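Local structure of Low molecular weight phosphotyrosine protein phosphatase (Vibrio cholerae, 6U1P) at the interface of chains A and B. The protein probably removes phosphate from tyrosine residues of proteins, as part of the tyrosine phosphoregulatory system that controls exopolysaccharide biosynthesis and biofilm formation. Coordinates in Å, arbitrary orientation; residue numbers count along the deposited sequence, not the author numbering. Chains: chain A/B, Low molecular weight phosphotyrosine protein phosphatase.

Contact 1: the interface of chains A and B. Residues chain A 59, 62; chain B 134-135.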
loop_
_atom_site.group_PDB
_atom_site.type_symbol
_atom_site.label_atom_id
_atom_site.label_comp_id
_atom_site.label_asym_id
_atom_site.label_seq_id
_atom_site.Cartn_x
_atom_site.Cartn_y
_atom_site.Cartn_z
ATOM N N ALA A 59 9.961 -5.161 0.781
ATOM C CA ALA A 59 9.726 -6.397 0.052
ATOM C C ALA A 59 11.022 -6.924 -0.564
ATOM O O ALA A 59 11.209 -8.142 -0.673
ATOM C CB ALA A 59 8.653 -6.171 -1.008
ATOM N N ASP A 62 12.857 -8.512 2.294
ATOM C CA ASP A 62 12.246 -9.785 2.676
ATOM C C ASP A 62 12.811 -10.943 1.863
ATOM O O ASP A 62 12.798 -12.087 2.324
ATOM C CB ASP A 62 10.719 -9.732 2.527
ATOM C CG ASP A 62 10.044 -8.767 3.517
ATOM O OD1 ASP A 62 10.677 -8.336 4.518
ATOM O OD2 ASP A 62 8.861 -8.440 3.267
ATOM N N PHE B 134 3.317 -6.806 -2.727
ATOM C CA PHE B 134 4.651 -6.317 -3.076
ATOM C C PHE B 134 5.654 -7.464 -3.138
ATOM O O PHE B 134 6.538 -7.484 -4.003
ATOM C CB PHE B 134 5.107 -5.244 -2.080
ATOM C CG PHE B 134 4.600 -3.857 -2.412
ATOM C CD1 PHE B 134 3.308 -3.469 -2.085
ATOM C CD2 PHE B 134 5.402 -2.957 -3.073
ATOM C CE1 PHE B 134 2.841 -2.217 -2.423
ATOM C CE2 PHE B 134 4.941 -1.699 -3.396
ATOM C CZ PHE B 134 3.667 -1.325 -3.073
ATOM N N GLN B 135 5.505 -8.418 -2.212
ATOM C CA GLN B 135 6.394 -9.610 -2.157
ATOM C C GLN B 135 6.155 -10.453 -3.414
ATOM O O GLN B 135 7.128 -11.038 -3.929
ATOM C CB GLN B 135 6.120 -10.420 -0.889
ATOM C CG GLN B 135 6.615 -9.747 0.383
ATOM C CD GLN B 135 6.182 -10.488 1.625
ATOM O OE1 GLN B 135 5.356 -11.396 1.573
ATOM N NE2 GLN B 135 6.742 -10.101 2.760
#
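The carboxylate of A:Asp62 and the side-chain amide of B:Gln135 meet nearly perpendicular, their planes 78° apart, in a helix-to-helix patch of the two-fold dimer interface. The carboxylate oxygen OD2 lies almost in the plane of the amide, ahead of NE2, whereas NE2 stands above the carboxylate plane, towards one of its faces. One flat group therefore presents its nitrogen end and the other is approached obliquely from above. The hydrogen bond from NE2 of B:Gln135 to OD2 of A:Asp62 is short at 2.7 Å and fairly straight, 157° at the hydrogen. It uses the N-H that points away from OE1, on the same side of the C-N bond as CG. That choice brings the methylene CG of B:Gln135 along beneath the bond, 3.9 Å from OD2 of A:Asp62.

Glutamine suits this position because its long side chain can span the gap between two helices. Beyond CG it runs extended (chi2 173°), carrying the amide well away from helix 126-152 of chain B and across the line of the aspartate side chain. Aspartate, shorter and carrying two acceptors, suits the other side: it is the last residue of helix 54-62, where the negative end of the helix would probably disfavour a carboxylate somewhat, and the amide N-H may offset part of that cost.

One turn earlier on the same helix, A:Ala59 lets the backbones come close. Its methyl fits against the start of the B:Phe134 side chain, CB to CB at 3.8 Å. The phenylalanine ring is directed away from this alanine and contributes little to the patch; what it lends here is its beta-carbon and its backbone. Small, apolar alanine can thus rest directly on the surface of the partner helix beside the polar link. The same methyl carbon, CB of A:Ala59, lies 3.9 Å from the backbone carbonyl O of B:Phe134.

Contact 2: the interface of chains A and B. Residues chain A 26, 29-30, 33, 35, 37; chain B 149, 152-153.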
loop_
_atom_site.group_PDB
_atom_site.type_symbol
_atom_site.label_atom_id
_atom_site.label_comp_id
_atom_site.label_asym_id
_atom_site.label_seq_id
_atom_site.Cartn_x
_atom_site.Cartn_y
_atom_site.Cartn_z
ATOM N N LEU A 26 18.108 -6.353 -10.845
ATOM C CA LEU A 26 19.001 -6.475 -11.990
ATOM C C LEU A 26 20.437 -6.176 -11.597
ATOM O O LEU A 26 21.360 -6.913 -11.963
ATOM C CB LEU A 26 18.555 -5.540 -13.108
ATOM C CG LEU A 26 17.482 -6.089 -14.040
ATOM C CD1 LEU A 26 17.028 -4.995 -15.018
ATOM C CD2 LEU A 26 18.027 -7.270 -14.810
ATOM N N LYS A 29 21.985 -9.183 -9.918
ATOM C CA LYS A 29 22.310 -10.298 -10.801
ATOM C C LYS A 29 23.444 -9.959 -11.757
ATOM O O LYS A 29 24.242 -10.840 -12.106
ATOM C CB LYS A 29 21.060 -10.724 -11.576
ATOM C CG LYS A 29 19.896 -11.033 -10.639
ATOM C CD LYS A 29 19.340 -12.401 -10.876
ATOM C CE LYS A 29 18.583 -12.952 -9.657
ATOM N NZ LYS A 29 19.309 -12.869 -8.361
ATOM N N ILE A 30 23.535 -8.701 -12.193
ATOM C CA ILE A 30 24.652 -8.294 -13.034
ATOM C C ILE A 30 25.968 -8.389 -12.264
ATOM O O ILE A 30 26.975 -8.890 -12.778
ATOM C CB ILE A 30 24.416 -6.875 -13.572
ATOM C CG1 ILE A 30 23.277 -6.849 -14.592
ATOM C CG2 ILE A 30 25.695 -6.303 -14.168
ATOM C CD1 ILE A 30 22.760 -5.453 -14.812
ATOM N N LYS A 33 27.491 -11.953 -11.668
ATOM C CA LYS A 33 28.244 -12.504 -12.788
ATOM C C LYS A 33 29.334 -11.557 -13.294
ATOM O O LYS A 33 30.003 -11.876 -14.286
ATOM C CB LYS A 33 27.292 -12.892 -13.917
ATOM C CG LYS A 33 26.247 -13.972 -13.516
ATOM C CD LYS A 33 25.472 -14.461 -14.740
ATOM C CE LYS A 33 24.575 -15.668 -14.430
ATOM N NZ LYS A 33 25.268 -16.837 -13.786
ATOM N N LEU A 35 29.170 -8.808 -14.941
ATOM C CA LEU A 35 28.969 -8.358 -16.310
ATOM C C LEU A 35 29.153 -6.848 -16.392
ATOM O O LEU A 35 28.972 -6.124 -15.411
ATOM C CB LEU A 35 27.566 -8.743 -16.795
ATOM C CG LEU A 35 27.314 -10.252 -16.685
ATOM C CD1 LEU A 35 25.847 -10.648 -16.821
ATOM C CD2 LEU A 35 28.210 -11.004 -17.739
ATOM N N ILE A 37 27.452 -4.236 -17.372
ATOM C CA ILE A 37 26.140 -3.693 -17.680
ATOM C C ILE A 37 25.758 -2.705 -16.590
ATOM O O ILE A 37 25.884 -3.011 -15.401
ATOM C CB ILE A 37 25.075 -4.801 -17.786
ATOM C CG1 ILE A 37 25.437 -5.820 -18.879
ATOM C CG2 ILE A 37 23.663 -4.178 -17.991
ATOM C CD1 ILE A 37 24.517 -7.061 -18.900
ATOM N N VAL B 149 18.901 -11.063 -18.099
ATOM C CA VAL B 149 20.343 -11.205 -17.963
ATOM C C VAL B 149 20.848 -12.312 -18.875
ATOM O O VAL B 149 21.923 -12.198 -19.468
ATOM C CB VAL B 149 20.725 -11.423 -16.488
ATOM C CG1 VAL B 149 22.134 -11.919 -16.375
ATOM C CG2 VAL B 149 20.570 -10.099 -15.701
ATOM N N TRP B 152 20.834 -10.965 -22.511
ATOM C CA TRP B 152 21.900 -9.989 -22.716
ATOM C C TRP B 152 23.226 -10.668 -23.017
ATOM O O TRP B 152 24.018 -10.176 -23.836
ATOM C CB TRP B 152 22.027 -9.078 -21.498
ATOM C CG TRP B 152 20.836 -8.235 -21.304
ATOM C CD1 TRP B 152 19.898 -7.934 -22.240
ATOM C CD2 TRP B 152 20.439 -7.570 -20.102
ATOM N NE1 TRP B 152 18.939 -7.115 -21.700
ATOM C CE2 TRP B 152 19.242 -6.880 -20.385
ATOM C CE3 TRP B 152 20.978 -7.491 -18.813
ATOM C CZ2 TRP B 152 18.563 -6.120 -19.418
ATOM C CZ3 TRP B 152 20.305 -6.739 -17.854
ATOM C CH2 TRP B 152 19.112 -6.058 -18.166
ATOM N N GLN B 153 23.482 -11.814 -22.393
ATOM C CA GLN B 153 24.765 -12.399 -22.741
ATOM C C GLN B 153 24.715 -13.096 -24.093
ATOM O O GLN B 153 25.719 -13.682 -24.506
ATOM C CB GLN B 153 25.218 -13.352 -21.632
ATOM C CG GLN B 153 25.068 -12.751 -20.234
ATOM C CD GLN B 153 25.310 -13.760 -19.119
ATOM O OE1 GLN B 153 26.408 -14.271 -18.972
ATOM N NE2 GLN B 153 24.275 -14.047 -18.325
#
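The six-membered part of the B:Trp152 indole meets A:Leu26, A:Ile30 and A:Ile37 in an apolar patch of the two-fold dimer interface. Their methyls approach its outer rim obliquely, CD2 of A:Leu26 from one side of the ring plane, 3.7 Å from CH2 of B:Trp152, and CD1 of A:Ile37 from the other, 3.6 Å from CE3, with CD1 of A:Ile30 on that side near CZ3. The large flat indole spreads its contact over several side chains, and branched methyls can follow its rim.

B:Val149, one turn earlier, is forked and can serve two leucines: CG2 reaches CD2 of A:Leu26 at 3.9 Å, while CG1, anti to the backbone N (chi1 165°), turns to CD1 of A:Leu35. That leucine methyl also touches the amide carbon CD of B:Gln153 at 3.9 Å, and A:Lys33 packs its aliphatic CD near the amide nitrogen.

Behind this layer, the backbone N of B:Val149 stands 4.2 Å above the indole plane, toward the rim on the A:Leu26 side, packing that helps position the ring. NE2 of B:Gln153 donates to the backbone O of B:Val149 at 3.2 Å, from above the carbonyl plane, which probably helps to hold the glutamine folded back over the helix end, with its amide against A:Leu35.

The C-terminal end of helix 126-152 of chain B thus lies against helix 18-32, the following loop and the start of strand 37-43 of chain A.

Contacts 1 and 2 have centres about 22 Å apart and share one element, the long helix 126-152 of chain B, which runs along chain A and touches it in its N-terminal half in contact 1 and around its C-terminal end in contact 2. On chain A the supporting elements differ. By two-fold symmetry the helix of chain A does the same to chain B, consistent with a dimer in which the C-terminal helices are exchanged. The centre of contact 1 lies about 11 Å from A:Arg18 of the phosphate-binding CX5R loop, so dimerisation might influence the active-site surroundings, though the structure alone does not show this.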